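Local coordinates for protein glycoside Hydrolase (Bacteroides plebeius, PDB 5T3B) that probably hydrolyses glycosidic bonds of polysaccharides as a family 50 glycoside hydrolase, a member of a subfamily enriched in gut Bacteroidetes, at residues 194-199 with 250-255; 334-339 with 357-362; 388-393 with 433-438. One frame throughout, in Å; residues are numbered along the deposited sequence.

Interaction 1 (194-199 with 250-255); sequences SFLAEF and FSDNEI. With EDO (1,2-ethanediol), chain D.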
loop_
_atom_site.group_PDB
_atom_site.type_symbol
_atom_site.label_atom_id
_atom_site.label_comp_id
_atom_site.label_asym_id
_atom_site.label_seq_id
_atom_site.Cartn_x
_atom_site.Cartn_y
_atom_site.Cartn_z
ATOM N N SER A 194 -4.829 2.766 -13.848
ATOM C CA SER A 194 -4.269 4.080 -14.184
ATOM C C SER A 194 -5.402 4.986 -14.689
ATOM O O SER A 194 -5.502 5.271 -15.888
ATOM C CB SER A 194 -3.177 3.940 -15.226
ATOM O OG SER A 194 -2.118 3.142 -14.760
ATOM N N PHE A 195 -6.284 5.411 -13.777
ATOM C CA PHE A 195 -7.501 6.088 -14.208
ATOM C C PHE A 195 -7.205 7.402 -14.964
ATOM O O PHE A 195 -7.853 7.683 -15.980
ATOM C CB PHE A 195 -8.426 6.386 -13.040
ATOM C CG PHE A 195 -9.364 5.279 -12.655
ATOM C CD1 PHE A 195 -8.957 3.971 -12.510
ATOM C CD2 PHE A 195 -10.700 5.553 -12.381
ATOM C CE1 PHE A 195 -9.813 2.968 -12.107
ATOM C CE2 PHE A 195 -11.562 4.559 -12.031
ATOM C CZ PHE A 195 -11.125 3.265 -11.812
ATOM N N LEU A 196 -6.290 8.216 -14.456
ATOM C CA LEU A 196 -6.099 9.514 -15.091
ATOM C C LEU A 196 -5.587 9.367 -16.541
ATOM O O LEU A 196 -6.075 10.034 -17.465
ATOM C CB LEU A 196 -5.170 10.380 -14.252
ATOM C CG LEU A 196 -5.797 10.829 -12.928
ATOM C CD1 LEU A 196 -4.749 11.271 -11.944
ATOM C CD2 LEU A 196 -6.808 11.930 -13.142
ATOM N N ALA A 197 -4.620 8.463 -16.723
ATOM C CA ALA A 197 -4.103 8.163 -18.060
ATOM C C ALA A 197 -5.163 7.611 -18.952
ATOM O O ALA A 197 -5.219 7.948 -20.157
ATOM C CB ALA A 197 -2.895 7.253 -17.993
ATOM N N GLU A 198 -6.005 6.687 -18.433
ATOM C CA GLU A 198 -7.032 6.110 -19.268
ATOM C C GLU A 198 -8.072 7.174 -19.688
ATOM O O GLU A 198 -8.613 7.113 -20.809
ATOM C CB GLU A 198 -7.660 4.905 -18.600
ATOM C CG GLU A 198 -6.694 3.735 -18.579
ATOM C CD GLU A 198 -6.376 3.125 -19.945
ATOM O OE1 GLU A 198 -7.055 3.370 -20.870
ATOM O OE2 GLU A 198 -5.426 2.345 -20.066
ATOM N N PHE A 199 -8.414 8.074 -18.771
ATOM C CA PHE A 199 -9.331 9.165 -19.116
ATOM C C PHE A 199 -8.747 10.018 -20.251
ATOM O O PHE A 199 -9.429 10.319 -21.241
ATOM C CB PHE A 199 -9.599 10.033 -17.864
ATOM C CG PHE A 199 -10.380 11.284 -18.139
ATOM C CD1 PHE A 199 -11.753 11.210 -18.382
ATOM C CD2 PHE A 199 -9.811 12.497 -18.033
ATOM C CE1 PHE A 199 -12.470 12.353 -18.590
ATOM C CE2 PHE A 199 -10.542 13.631 -18.243
ATOM C CZ PHE A 199 -11.866 13.546 -18.535
ATOM N N PHE A 250 -6.916 -0.403 -6.712
ATOM C CA PHE A 250 -6.276 0.901 -6.657
ATOM C C PHE A 250 -6.530 1.591 -7.981
ATOM O O PHE A 250 -6.442 0.972 -9.042
ATOM C CB PHE A 250 -4.763 0.780 -6.467
ATOM C CG PHE A 250 -4.402 -0.144 -5.338
ATOM C CD1 PHE A 250 -4.509 0.265 -4.008
ATOM C CD2 PHE A 250 -4.013 -1.445 -5.604
ATOM C CE1 PHE A 250 -4.247 -0.612 -3.003
ATOM C CE2 PHE A 250 -3.765 -2.339 -4.591
ATOM C CZ PHE A 250 -3.864 -1.923 -3.304
ATOM N N SER A 251 -6.811 2.893 -7.962
ATOM C CA SER A 251 -7.164 3.618 -9.204
ATOM C C SER A 251 -5.951 4.270 -9.922
ATOM O O SER A 251 -6.093 4.742 -11.037
ATOM C CB SER A 251 -8.221 4.666 -8.912
ATOM O OG SER A 251 -7.771 5.571 -7.955
ATOM N N ASP A 252 -4.831 4.409 -9.202
ATOM C CA ASP A 252 -3.642 5.084 -9.659
ATOM C C ASP A 252 -2.560 4.754 -8.660
ATOM O O ASP A 252 -2.778 4.035 -7.682
ATOM C CB ASP A 252 -3.876 6.582 -9.845
ATOM C CG ASP A 252 -4.329 6.981 -11.223
ATOM O OD1 ASP A 252 -3.646 6.680 -12.202
ATOM O OD2 ASP A 252 -5.391 7.681 -11.407
ATOM N N ASN A 253 -1.369 5.305 -8.931
ATOM C CA ASN A 253 -0.223 5.063 -8.085
ATOM C C ASN A 253 0.625 6.327 -7.992
ATOM O O ASN A 253 1.073 6.842 -9.026
ATOM C CB ASN A 253 0.647 3.965 -8.646
ATOM C CG ASN A 253 1.856 3.624 -7.782
ATOM O OD1 ASN A 253 1.767 3.354 -6.587
ATOM N ND2 ASN A 253 3.012 3.642 -8.423
ATOM N N GLU A 254 0.811 6.865 -6.768
ATOM C CA GLU A 254 1.722 8.013 -6.616
ATOM C C GLU A 254 1.393 9.181 -7.520
ATOM O O GLU A 254 2.259 9.744 -8.195
ATOM C CB GLU A 254 3.169 7.563 -6.769
ATOM C CG GLU A 254 3.585 6.444 -5.832
ATOM C CD GLU A 254 5.067 6.284 -5.647
ATOM O OE1 GLU A 254 5.837 6.710 -6.553
ATOM O OE2 GLU A 254 5.417 5.675 -4.601
ATOM N N ILE A 255 0.139 9.626 -7.456
ATOM C CA ILE A 255 -0.228 10.833 -8.151
ATOM C C ILE A 255 0.536 12.029 -7.545
ATOM O O ILE A 255 0.598 12.187 -6.344
ATOM C CB ILE A 255 -1.744 11.080 -7.995
ATOM C CG1 ILE A 255 -2.570 9.954 -8.640
ATOM C CG2 ILE A 255 -2.149 12.421 -8.580
ATOM C CD1 ILE A 255 -4.044 10.007 -8.276
HETATM C C1 EDO D . 8.824 6.595 -3.845
HETATM O O1 EDO D . 7.518 6.975 -3.455
HETATM C C2 EDO D . 9.282 7.298 -5.095
HETATM O O2 EDO D . 8.442 6.812 -6.169
HETATM O O HOH W 1 -2.902 7.557 -14.605
#
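Ser251 lies against the Phe195 ring with its CB over one face, 3.9 Å from the ring centroid, a CH-pi contact. Its hydroxyl, set between its own backbone N and carbonyl carbon (chi1 59°), bonds to Tyr314 and Tyr332; a small polar residue suits a place between a ring and two tyrosine hydroxyls. The backbone carbonyl of Ser251 takes the Phe195 N-H almost head-on, N to O 2.8 Å. Asp252 turns its carboxylate to the first turn of helix 195-203. Its OD2 receives Leu196 N at 3.2 Å through the syn lone pair, and Tyr314 gives this oxygen a second bond; OD1 accepts a hydrogen bond from a water oxygen 2.7 Å away that in turn takes the Ala197 N-H. The Leu196 side chain crosses that of Asp252 at about a right angle, CG 3.5 Å from Asp252 OD2, before its CD1 meets Ile255 CD1 at 3.9 Å. Ser194 sits at the N-cap, but its hydroxyl makes no capping bond; the partial positive charge of the helix start would probably favour the carboxylate. With an alanine in place of Asp252, the Leu196 amide and bridging water would probably lose their acceptor, and Tyr314 a partner. Glu254 holds an ethanediol, probably from the crystallisation liquor. The contact thus joins a helix start to the loop whose Asn253-Glu254 sequence recalls the Asn-Glu of clan GH-A active sites.

Interaction 2 (334-339 with 357-362); sequences GSRLHS and VISINY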
loop_
_atom_site.group_PDB
_atom_site.type_symbol
_atom_site.label_atom_id
_atom_site.label_comp_id
_atom_site.label_asym_id
_atom_site.label_seq_id
_atom_site.Cartn_x
_atom_site.Cartn_y
_atom_site.Cartn_z
ATOM N N GLY A 334 -8.030 3.301 -2.984
ATOM C CA GLY A 334 -7.313 4.554 -3.158
ATOM C C GLY A 334 -6.286 4.585 -4.262
ATOM O O GLY A 334 -6.346 3.838 -5.233
ATOM N N SER A 335 -5.376 5.549 -4.126
ATOM C CA SER A 335 -4.416 5.917 -5.181
ATOM C C SER A 335 -2.949 5.821 -4.762
ATOM O O SER A 335 -2.105 6.244 -5.541
ATOM C CB SER A 335 -4.660 7.363 -5.647
ATOM O OG SER A 335 -4.323 8.312 -4.661
ATOM N N ARG A 336 -2.660 5.217 -3.613
ATOM C CA ARG A 336 -1.271 4.906 -3.248
ATOM C C ARG A 336 -0.475 6.213 -3.084
ATOM O O ARG A 336 0.385 6.550 -3.867
ATOM C CB ARG A 336 -0.669 3.910 -4.218
ATOM C CG ARG A 336 -1.565 2.721 -4.487
ATOM C CD ARG A 336 -1.171 1.905 -5.695
ATOM N NE ARG A 336 0.144 1.318 -5.519
ATOM C CZ ARG A 336 0.350 0.199 -4.845
ATOM N NH1 ARG A 336 1.588 -0.241 -4.645
ATOM N NH2 ARG A 336 -0.653 -0.545 -4.428
ATOM N N LEU A 337 -0.873 6.954 -2.042
ATOM C CA LEU A 337 -0.288 8.254 -1.757
ATOM C C LEU A 337 1.127 8.063 -1.327
ATOM O O LEU A 337 1.507 7.045 -0.764
ATOM C CB LEU A 337 -1.094 8.945 -0.622
ATOM C CG LEU A 337 -2.537 9.338 -1.023
ATOM C CD1 LEU A 337 -3.360 9.585 0.209
ATOM C CD2 LEU A 337 -2.522 10.568 -1.922
ATOM N N HIS A 338 1.957 9.098 -1.552
ATOM C CA HIS A 338 3.369 8.990 -1.299
ATOM C C HIS A 338 3.919 10.361 -0.955
ATOM O O HIS A 338 3.158 11.324 -0.813
ATOM C CB HIS A 338 4.110 8.342 -2.480
ATOM C CG HIS A 338 4.287 9.264 -3.620
ATOM N ND1 HIS A 338 3.280 10.047 -4.116
ATOM C CD2 HIS A 338 5.379 9.521 -4.378
ATOM C CE1 HIS A 338 3.740 10.781 -5.103
ATOM N NE2 HIS A 338 5.024 10.481 -5.284
ATOM N N SER A 339 5.250 10.459 -0.829
ATOM C CA SER A 339 5.942 11.757 -0.888
ATOM C C SER A 339 5.298 12.764 0.066
ATOM O O SER A 339 4.971 12.451 1.228
ATOM C CB SER A 339 6.030 12.218 -2.406
ATOM O OG SER A 339 6.649 13.484 -2.591
ATOM N N VAL A 357 -10.478 2.160 1.947
ATOM C CA VAL A 357 -9.197 2.117 2.665
ATOM C C VAL A 357 -8.287 3.097 1.919
ATOM O O VAL A 357 -8.271 3.088 0.700
ATOM C CB VAL A 357 -8.558 0.716 2.654
ATOM C CG1 VAL A 357 -7.283 0.692 3.452
ATOM C CG2 VAL A 357 -9.531 -0.330 3.165
ATOM N N ILE A 358 -7.570 3.915 2.673
ATOM C CA ILE A 358 -6.599 4.830 2.115
ATOM C C ILE A 358 -5.289 4.088 1.889
ATOM O O ILE A 358 -4.735 3.543 2.844
ATOM C CB ILE A 358 -6.389 6.035 3.029
ATOM C CG1 ILE A 358 -7.714 6.741 3.307
ATOM C CG2 ILE A 358 -5.375 7.002 2.429
ATOM C CD1 ILE A 358 -7.641 7.760 4.388
ATOM N N SER A 359 -4.773 4.044 0.668
ATOM C CA SER A 359 -3.488 3.411 0.455
ATOM C C SER A 359 -2.385 4.441 0.511
ATOM O O SER A 359 -2.478 5.557 -0.083
ATOM C CB SER A 359 -3.469 2.654 -0.877
ATOM O OG SER A 359 -4.031 3.415 -1.938
ATOM N N ILE A 360 -1.281 4.037 1.156
ATOM C CA ILE A 360 -0.091 4.883 1.350
ATOM C C ILE A 360 1.156 4.033 1.055
ATOM O O ILE A 360 1.348 3.003 1.691
ATOM C CB ILE A 360 -0.047 5.479 2.753
ATOM C CG1 ILE A 360 -1.321 6.412 2.957
ATOM C CG2 ILE A 360 1.267 6.190 3.006
ATOM C CD1 ILE A 360 -1.479 6.964 4.347
ATOM N N ASN A 361 1.988 4.509 0.127
ATOM C CA ASN A 361 3.324 3.950 -0.059
ATOM C C ASN A 361 4.237 4.652 0.931
ATOM O O ASN A 361 4.257 5.857 0.920
ATOM C CB ASN A 361 3.814 4.193 -1.468
ATOM C CG ASN A 361 3.031 3.461 -2.566
ATOM O OD1 ASN A 361 2.243 2.573 -2.307
ATOM N ND2 ASN A 361 3.349 3.762 -3.790
ATOM N N TYR A 362 4.958 3.944 1.768
ATOM C CA TYR A 362 5.624 4.528 2.949
ATOM C C TYR A 362 7.123 4.384 2.876
ATOM O O TYR A 362 7.676 3.355 3.243
ATOM C CB TYR A 362 5.058 3.957 4.244
ATOM C CG TYR A 362 5.120 4.906 5.449
ATOM C CD1 TYR A 362 6.040 5.960 5.541
ATOM C CD2 TYR A 362 4.245 4.771 6.528
ATOM C CE1 TYR A 362 6.053 6.827 6.640
ATOM C CE2 TYR A 362 4.281 5.602 7.617
ATOM C CZ TYR A 362 5.184 6.634 7.667
ATOM O OH TYR A 362 5.167 7.447 8.780
HETATM O O HOH W 2 -5.074 6.512 -1.315
#
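Leu337 and Ile360 form a single beta bridge in which the Leu337 N-H reaches Ser359 O (2.9 Å between N and O), from above the carbonyl plane, and Leu337 O takes the Asn361 N-H at 2.7 Å, nearly in line with the carbonyl. The two chains run the same way, 26° apart. Ser359 suits its buried place because its small side chain points toward the other chain: OG accepts from Arg336 N at 2.8 Å and is itself bonded to Leu333 O. Gly334 is required beside it, since a CB would clash with this OG and the backbone angles already demand glycine. Arg336 bends at chi3 (63°), which brings Asn361 OD1 over one face of the guanidinium, 3.7 Å from NH1, with the amide plane turned 70° away. What fixes these two groups lies further out: Asn253 receives NE, Glu389 forms a salt bridge with NH1, Thr388 bonds OD1, and Asn361 ND2 is hydrogen-bonded to Glu254 and Asn253. On the apolar side Leu337 CD1 touches Ile358 CG2 at 4.0 Å, and the leucine packs on Ile347 and Ile348 of helix 345-354 and Tyr315 of helix 300-324, while strand 358-361 pairs on with strand 385-394.

Interaction 3 (388-393 with 433-438); sequences TEFYTK and VGWVFF. With EDO (1,2-ethanediol), chain G.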
loop_
_atom_site.group_PDB
_atom_site.type_symbol
_atom_site.label_atom_id
_atom_site.label_comp_id
_atom_site.label_asym_id
_atom_site.label_seq_id
_atom_site.Cartn_x
_atom_site.Cartn_y
_atom_site.Cartn_z
ATOM N N THR A 388 0.862 0.241 1.208
ATOM C CA THR A 388 0.894 -0.511 -0.040
ATOM C C THR A 388 2.290 -0.793 -0.551
ATOM O O THR A 388 2.436 -1.629 -1.460
ATOM C CB THR A 388 0.037 0.173 -1.114
ATOM O OG1 THR A 388 0.125 1.603 -0.993
ATOM C CG2 THR A 388 -1.417 -0.220 -0.971
ATOM N N GLU A 389 3.298 -0.133 -0.017
ATOM C CA GLU A 389 4.669 -0.465 -0.379
ATOM C C GLU A 389 5.592 -0.067 0.765
ATOM O O GLU A 389 5.447 1.018 1.316
ATOM C CB GLU A 389 5.194 0.312 -1.606
ATOM C CG GLU A 389 4.460 0.118 -2.902
ATOM C CD GLU A 389 4.989 0.869 -4.065
ATOM O OE1 GLU A 389 6.115 1.396 -4.047
ATOM O OE2 GLU A 389 4.234 0.912 -5.100
ATOM N N PHE A 390 6.573 -0.934 1.037
ATOM C CA PHE A 390 7.693 -0.655 1.903
ATOM C C PHE A 390 8.692 -1.812 1.660
ATOM O O PHE A 390 8.279 -2.898 1.269
ATOM C CB PHE A 390 7.320 -0.528 3.362
ATOM C CG PHE A 390 6.987 -1.825 4.039
ATOM C CD1 PHE A 390 5.781 -2.479 3.737
ATOM C CD2 PHE A 390 7.810 -2.387 4.992
ATOM C CE1 PHE A 390 5.482 -3.701 4.323
ATOM C CE2 PHE A 390 7.485 -3.594 5.589
ATOM C CZ PHE A 390 6.327 -4.273 5.265
ATOM N N TYR A 391 9.992 -1.534 1.875
ATOM C CA TYR A 391 11.038 -2.553 1.819
ATOM C C TYR A 391 12.362 -1.937 2.193
ATOM O O TYR A 391 12.503 -0.720 2.248
ATOM C CB TYR A 391 11.177 -3.180 0.401
ATOM C CG TYR A 391 11.630 -2.276 -0.679
ATOM C CD1 TYR A 391 10.795 -1.343 -1.305
ATOM C CD2 TYR A 391 12.941 -2.303 -1.147
ATOM C CE1 TYR A 391 11.245 -0.513 -2.286
ATOM C CE2 TYR A 391 13.365 -1.452 -2.106
ATOM C CZ TYR A 391 12.543 -0.531 -2.669
ATOM O OH TYR A 391 13.008 0.362 -3.650
ATOM N N THR A 392 13.348 -2.822 2.370
ATOM C CA THR A 392 14.767 -2.510 2.325
ATOM C C THR A 392 15.461 -3.413 1.354
ATOM O O THR A 392 14.918 -4.462 0.969
ATOM C CB THR A 392 15.433 -2.618 3.705
ATOM O OG1 THR A 392 15.337 -3.953 4.189
ATOM C CG2 THR A 392 14.819 -1.636 4.688
ATOM N N LYS A 393 16.687 -2.995 0.979
ATOM C CA LYS A 393 17.544 -3.740 0.038
ATOM C C LYS A 393 18.747 -4.240 0.825
ATOM O O LYS A 393 19.277 -3.548 1.691
ATOM C CB LYS A 393 18.109 -2.753 -0.995
ATOM C CG LYS A 393 17.095 -1.982 -1.789
ATOM C CD LYS A 393 17.720 -0.736 -2.460
ATOM C CE LYS A 393 16.728 0.168 -3.160
ATOM N NZ LYS A 393 17.489 1.373 -3.633
ATOM N N VAL A 433 -4.938 -1.251 8.535
ATOM C CA VAL A 433 -5.500 -2.568 8.356
ATOM C C VAL A 433 -4.517 -3.582 7.719
ATOM O O VAL A 433 -4.900 -4.721 7.540
ATOM C CB VAL A 433 -6.785 -2.530 7.504
ATOM C CG1 VAL A 433 -7.896 -1.877 8.289
ATOM C CG2 VAL A 433 -6.606 -1.883 6.157
ATOM N N GLY A 434 -3.250 -3.156 7.498
ATOM C CA GLY A 434 -2.193 -4.013 7.109
ATOM C C GLY A 434 -1.321 -3.388 6.036
ATOM O O GLY A 434 -1.245 -2.158 5.868
ATOM N N TRP A 435 -0.571 -4.274 5.391
ATOM C CA TRP A 435 0.542 -3.814 4.551
ATOM C C TRP A 435 0.813 -4.777 3.418
ATOM O O TRP A 435 0.349 -5.933 3.403
ATOM C CB TRP A 435 1.827 -3.631 5.389
ATOM C CG TRP A 435 2.298 -4.903 6.043
ATOM C CD1 TRP A 435 2.898 -5.977 5.424
ATOM C CD2 TRP A 435 2.184 -5.255 7.430
ATOM N NE1 TRP A 435 3.130 -6.959 6.345
ATOM C CE2 TRP A 435 2.752 -6.548 7.593
ATOM C CE3 TRP A 435 1.751 -4.572 8.567
ATOM C CZ2 TRP A 435 2.818 -7.184 8.828
ATOM C CZ3 TRP A 435 1.836 -5.202 9.785
ATOM C CH2 TRP A 435 2.374 -6.490 9.914
ATOM N N VAL A 436 1.637 -4.255 2.509
ATOM C CA VAL A 436 2.108 -4.974 1.348
ATOM C C VAL A 436 3.573 -4.737 1.197
ATOM O O VAL A 436 4.010 -3.585 1.077
ATOM C CB VAL A 436 1.352 -4.536 0.062
ATOM C CG1 VAL A 436 1.816 -5.331 -1.147
ATOM C CG2 VAL A 436 -0.134 -4.591 0.251
ATOM N N PHE A 437 4.338 -5.827 1.188
ATOM C CA PHE A 437 5.774 -5.742 0.951
ATOM C C PHE A 437 6.025 -5.568 -0.541
ATOM O O PHE A 437 5.450 -6.256 -1.373
ATOM C CB PHE A 437 6.453 -7.004 1.437
ATOM C CG PHE A 437 7.982 -6.948 1.336
ATOM C CD1 PHE A 437 8.642 -7.488 0.239
ATOM C CD2 PHE A 437 8.741 -6.352 2.326
ATOM C CE1 PHE A 437 10.017 -7.447 0.148
ATOM C CE2 PHE A 437 10.125 -6.305 2.258
ATOM C CZ PHE A 437 10.742 -6.813 1.144
ATOM N N PHE A 438 6.860 -4.569 -0.890
ATOM C CA PHE A 438 7.228 -4.307 -2.248
ATOM C C PHE A 438 8.631 -4.825 -2.441
ATOM O O PHE A 438 9.567 -4.243 -1.894
ATOM C CB PHE A 438 7.136 -2.804 -2.543
ATOM C CG PHE A 438 7.436 -2.415 -3.954
ATOM C CD1 PHE A 438 6.429 -2.341 -4.891
ATOM C CD2 PHE A 438 8.722 -2.182 -4.396
ATOM C CE1 PHE A 438 6.664 -2.044 -6.215
ATOM C CE2 PHE A 438 8.967 -1.837 -5.703
ATOM C CZ PHE A 438 7.953 -1.768 -6.604
HETATM C C1 EDO G . 10.003 1.642 -5.276
HETATM O O1 EDO G . 11.190 1.080 -5.456
HETATM C C2 EDO G . 10.200 2.854 -4.418
HETATM O O2 EDO G . 11.013 3.913 -5.005
#
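The end-to-end directions of 388-391 and 435-438 are 56° apart, yet a nearly straight bond of 3.1 Å joins Phe438 N to Phe390 O. Thr388 O packs on Val436 CB, a beta-branched residue that suits the buried strand. The Phe390 ring, set between its own backbone N and carbonyl carbon (chi1 73°), comes back toward the other strand. Its edge meets the face of the Trp435 five-membered ring in an offset edge-to-face pair, Phe390 CE1 3.6 Å from Trp435 CD1, while its own face receives the edge of Phe437; both pairs are nearly perpendicular. These parallel strands are consistent with the (beta/alpha)8 barrel of clan GH-A, where a glutamate at the end of a strand usually serves as nucleophile, a place Glu389 would match. Its extended side chain runs alongside Phe438, the carboxylate stacked 20° from the ring plane and OE1 3.8 Å above it. Tyr363 bonds OE1, so the group is held in rotation as well as backed by the ring. Tyr391 lies along the same phenylalanine, CE1 3.7 Å from Phe438 CD2, and its OH shares a hydrogen bond of 2.7 Å with O1 of an ethanediol, probably from the crystallisation liquor, that also touches the Phe438 ring.

Overall arrangement
All three contacts are buried, but interactions 2 and 3 lie near the centre of the chain, whereas the centre of interaction 1 is about 15 Å from the centre of the chain. Interactions 2 and 3 hold neighbouring strands, 358-361 and 385-394; Thr388 OG1 probably bonds Asn361 OD1 at 2.7 Å. Interaction 1 instead ties a helix start to the loop 250-255, which touches interaction 2 through Asn253 OD1 and Arg336 NE, 2.8 Å apart. The chemistry shifts accordingly: a carboxylate and a water serve backbone amides at the helix start, backbone bonds and a polar network join 334-339 with 357-362, and aromatic rings dominate 388-393 with 433-438. Asn361 and Arg336 of interaction 2 reach Glu254 and Glu389 of the other two.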